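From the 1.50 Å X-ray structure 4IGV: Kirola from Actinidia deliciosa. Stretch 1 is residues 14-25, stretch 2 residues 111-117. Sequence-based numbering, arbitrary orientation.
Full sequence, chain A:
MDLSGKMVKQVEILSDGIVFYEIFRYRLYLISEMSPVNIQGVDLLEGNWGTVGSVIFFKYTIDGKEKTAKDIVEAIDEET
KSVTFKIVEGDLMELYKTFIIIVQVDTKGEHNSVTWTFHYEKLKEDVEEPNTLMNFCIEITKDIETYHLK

Stretch 1, residues 14-25: LSDGIVFYEIFR
Stretch 2, residues 111-117: HNSVTWT

A short helix packs alongside a β-strand through a ladder of three contacts, a polar bond at the start of the helix followed by two apolar pairings farther along. Residues 14-16 approach in extended or turn conformation (phi/psi -97/176 at Ser-15, -76/127 at Asp-16), and residues 17-25 form the helix, with phi near -65° and psi near -40° over most of its length. Stretch 2 is strand through Thr-117 and continues beyond it, with phi/psi near -120/130 from Val-114 onward. The two axes point broadly the same way, 32° apart, and approach to 8.8 Å. Gly-17 and Asn-112 mark the register, their CA atoms 5.4 Å apart.

Asp-16 (chi1 t) caps the helix, its OD1 accepting from Ile-18 N at 2.9 Å. The neighbouring amide is satisfied across the interface: Gly-17 N donates to Asn-112 OD1 at 3.0 Å, with an N-H...O angle of 155°. Asn-112 (chi1 m, chi2 -86°) thus serves a first-turn NH that has no helical carbonyl before it. A CB on Gly-17 would point toward the strand, only 3.0 Å from Asn-112 OD1, so the bare glycine leaves room for this close approach.

One helical turn on, the CA-to-CB bond of Phe-20 (chi1 t, chi2 95°) points toward the strand, and its ring meets Val-114 (chi1 t). Val-114 CG2 sits over the ring face, 3.6 Å from the ring centroid and 11° off its normal, a CH-pi contact, while Val-114 CG1 lies 3.5 Å from Phe-20 CE2.

Phe-24 (chi1 -83°, chi2 85°) follows after another turn. Trp-116 (chi1 m, chi2 94°) leaves its strand sideways, but its indole reaches back to the helix, bringing CH2 within 3.7 Å of Phe-24 CE2. The pair is offset edge-to-face, tryptophan edge toward phenylalanine face, with six-membered ring centroids 5.5 Å apart and planes at 87°.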

# COMPACT_ATOMS: atom_id res chain seq x y z
N LEU A 14 8.80 -11.67 8.92
CA LEU A 14 8.84 -12.88 9.72
C LEU A 14 7.67 -13.78 9.41
O LEU A 14 7.71 -14.97 9.73
CB LEU A 14 8.92 -12.54 11.20
CG LEU A 14 10.21 -13.03 11.88
CD1 LEU A 14 10.50 -12.24 13.13
CD2 LEU A 14 10.14 -14.55 12.19
N SER A 15 6.65 -13.25 8.74
CA SER A 15 5.49 -14.00 8.45
C SER A 15 5.55 -14.56 7.01
O SER A 15 6.49 -14.36 6.32
CB SER A 15 4.28 -13.11 8.67
OG SER A 15 4.30 -12.01 7.79
N ASP A 16 4.57 -15.34 6.62
CA ASP A 16 4.59 -15.98 5.31
C ASP A 16 4.23 -14.96 4.25
O ASP A 16 3.21 -14.33 4.30
CB ASP A 16 3.55 -17.09 5.32
CG ASP A 16 3.63 -18.06 4.11
OD1 ASP A 16 4.21 -17.76 3.03
OD2 ASP A 16 3.08 -19.18 4.26
N GLY A 17 5.08 -14.86 3.26
CA GLY A 17 4.84 -14.00 2.11
C GLY A 17 3.58 -14.35 1.37
O GLY A 17 2.97 -13.48 0.76
N ILE A 18 3.24 -15.63 1.31
CA ILE A 18 2.01 -16.01 0.60
C ILE A 18 0.82 -15.35 1.24
O ILE A 18 -0.10 -14.85 0.57
CB ILE A 18 1.85 -17.52 0.48
CG1 ILE A 18 3.00 -18.15 -0.32
CG2 ILE A 18 0.48 -17.87 -0.20
CD1 ILE A 18 3.13 -19.73 -0.12
N VAL A 19 0.80 -15.32 2.56
CA VAL A 19 -0.28 -14.68 3.29
C VAL A 19 -0.26 -13.15 3.11
O VAL A 19 -1.29 -12.54 2.91
CB VAL A 19 -0.24 -15.09 4.76
CG1 VAL A 19 -1.43 -14.51 5.45
CG2 VAL A 19 -0.24 -16.61 4.88
N PHE A 20 0.92 -12.55 3.05
CA PHE A 20 1.00 -11.13 2.86
C PHE A 20 0.42 -10.74 1.52
O PHE A 20 -0.34 -9.79 1.39
CB PHE A 20 2.47 -10.71 2.96
CG PHE A 20 2.65 -9.29 3.30
CD1 PHE A 20 2.84 -8.89 4.60
CD2 PHE A 20 2.58 -8.30 2.30
CE1 PHE A 20 3.03 -7.55 4.94
CE2 PHE A 20 2.75 -6.95 2.59
CZ PHE A 20 2.95 -6.56 3.94
N TYR A 21 0.78 -11.50 0.48
CA TYR A 21 0.20 -11.22 -0.82
C TYR A 21 -1.30 -11.48 -0.88
O TYR A 21 -2.03 -10.72 -1.51
CB TYR A 21 0.93 -11.97 -1.94
CG TYR A 21 0.54 -11.47 -3.33
CD1 TYR A 21 0.81 -10.18 -3.74
CD2 TYR A 21 -0.14 -12.26 -4.19
CE1 TYR A 21 0.43 -9.73 -5.01
CE2 TYR A 21 -0.52 -11.89 -5.44
CZ TYR A 21 -0.26 -10.62 -5.87
OH TYR A 21 -0.63 -10.21 -7.15
N GLU A 22 -1.76 -12.52 -0.24
CA GLU A 22 -3.20 -12.80 -0.12
C GLU A 22 -3.92 -11.56 0.40
O GLU A 22 -5.01 -11.18 -0.09
CB GLU A 22 -3.42 -13.96 0.86
CG GLU A 22 -4.91 -14.25 1.26
CD GLU A 22 -5.57 -14.93 0.14
OE1 GLU A 22 -4.85 -15.21 -0.90
OE2 GLU A 22 -6.76 -15.30 0.37
N ILE A 23 -3.36 -10.97 1.45
CA ILE A 23 -3.97 -9.78 2.05
C ILE A 23 -4.01 -8.64 1.05
O ILE A 23 -5.04 -8.00 0.85
CB ILE A 23 -3.26 -9.37 3.36
CG1 ILE A 23 -3.46 -10.48 4.38
CG2 ILE A 23 -3.75 -7.95 3.82
CD1 ILE A 23 -2.48 -10.35 5.59
N PHE A 24 -2.89 -8.31 0.44
CA PHE A 24 -2.84 -7.16 -0.45
C PHE A 24 -3.58 -7.31 -1.75
O PHE A 24 -4.05 -6.33 -2.31
CB PHE A 24 -1.39 -6.70 -0.65
CG PHE A 24 -0.94 -5.82 0.50
CD1 PHE A 24 -0.46 -6.32 1.64
CD2 PHE A 24 -1.23 -4.46 0.46
CE1 PHE A 24 -0.15 -5.48 2.69
CE2 PHE A 24 -0.89 -3.63 1.53
CZ PHE A 24 -0.35 -4.18 2.63
N ARG A 25 -3.70 -8.54 -2.23
CA ARG A 25 -4.46 -8.81 -3.43
C ARG A 25 -5.93 -9.05 -3.12
O ARG A 25 -6.76 -8.30 -3.64
CB ARG A 25 -3.89 -9.99 -4.23
CG ARG A 25 -4.67 -10.22 -5.51
CD ARG A 25 -4.14 -11.31 -6.39
NE ARG A 25 -5.03 -11.47 -7.54
CZ ARG A 25 -4.97 -12.45 -8.41
NH1 ARG A 25 -4.00 -13.32 -8.35
NH2 ARG A 25 -5.80 -12.49 -9.44
N HIS A 111 13.42 -17.20 2.44
CA HIS A 111 13.06 -16.03 3.19
C HIS A 111 11.78 -15.41 2.58
O HIS A 111 11.12 -15.95 1.64
CB HIS A 111 14.22 -15.02 3.19
CG HIS A 111 15.38 -15.43 4.05
ND1 HIS A 111 16.69 -15.44 3.58
CD2 HIS A 111 15.45 -15.85 5.34
CE1 HIS A 111 17.50 -15.85 4.55
NE2 HIS A 111 16.77 -16.10 5.62
N ASN A 112 11.39 -14.28 3.14
CA ASN A 112 10.21 -13.61 2.69
C ASN A 112 10.53 -12.12 2.83
O ASN A 112 11.08 -11.69 3.87
CB ASN A 112 9.01 -13.93 3.61
CG ASN A 112 8.62 -15.40 3.62
OD1 ASN A 112 7.86 -15.84 2.76
ND2 ASN A 112 9.19 -16.17 4.55
N SER A 113 10.21 -11.35 1.81
CA SER A 113 10.31 -9.91 1.93
C SER A 113 9.21 -9.21 1.18
O SER A 113 8.56 -9.79 0.29
CB SER A 113 11.65 -9.42 1.45
OG SER A 113 11.75 -9.67 0.07
N VAL A 114 8.99 -7.96 1.54
CA VAL A 114 8.00 -7.08 0.90
C VAL A 114 8.70 -5.84 0.42
O VAL A 114 9.44 -5.20 1.21
CB VAL A 114 6.88 -6.74 1.92
CG1 VAL A 114 5.82 -5.81 1.26
CG2 VAL A 114 6.24 -8.01 2.50
N THR A 115 8.54 -5.51 -0.85
CA THR A 115 9.10 -4.32 -1.38
C THR A 115 7.99 -3.35 -1.72
O THR A 115 7.04 -3.69 -2.45
CB THR A 115 9.90 -4.63 -2.65
OG1 THR A 115 10.98 -5.48 -2.29
CG2 THR A 115 10.53 -3.32 -3.21
N TRP A 116 8.12 -2.14 -1.19
CA TRP A 116 7.18 -1.04 -1.45
C TRP A 116 7.87 -0.06 -2.42
O TRP A 116 9.01 0.37 -2.15
CB TRP A 116 6.89 -0.32 -0.12
CG TRP A 116 6.06 -1.11 0.81
CD1 TRP A 116 6.51 -1.92 1.79
CD2 TRP A 116 4.63 -1.08 0.93
NE1 TRP A 116 5.44 -2.49 2.46
CE2 TRP A 116 4.29 -1.93 1.98
CE3 TRP A 116 3.64 -0.36 0.31
CZ2 TRP A 116 2.97 -2.14 2.37
CZ3 TRP A 116 2.33 -0.56 0.67
CH2 TRP A 116 2.01 -1.42 1.74
N THR A 117 7.22 0.25 -3.52
CA THR A 117 7.73 1.20 -4.47
C THR A 117 6.69 2.28 -4.70
O THR A 117 5.54 1.96 -5.01
CB THR A 117 8.12 0.51 -5.81
OG1 THR A 117 9.07 -0.49 -5.61
CG2 THR A 117 8.68 1.54 -6.82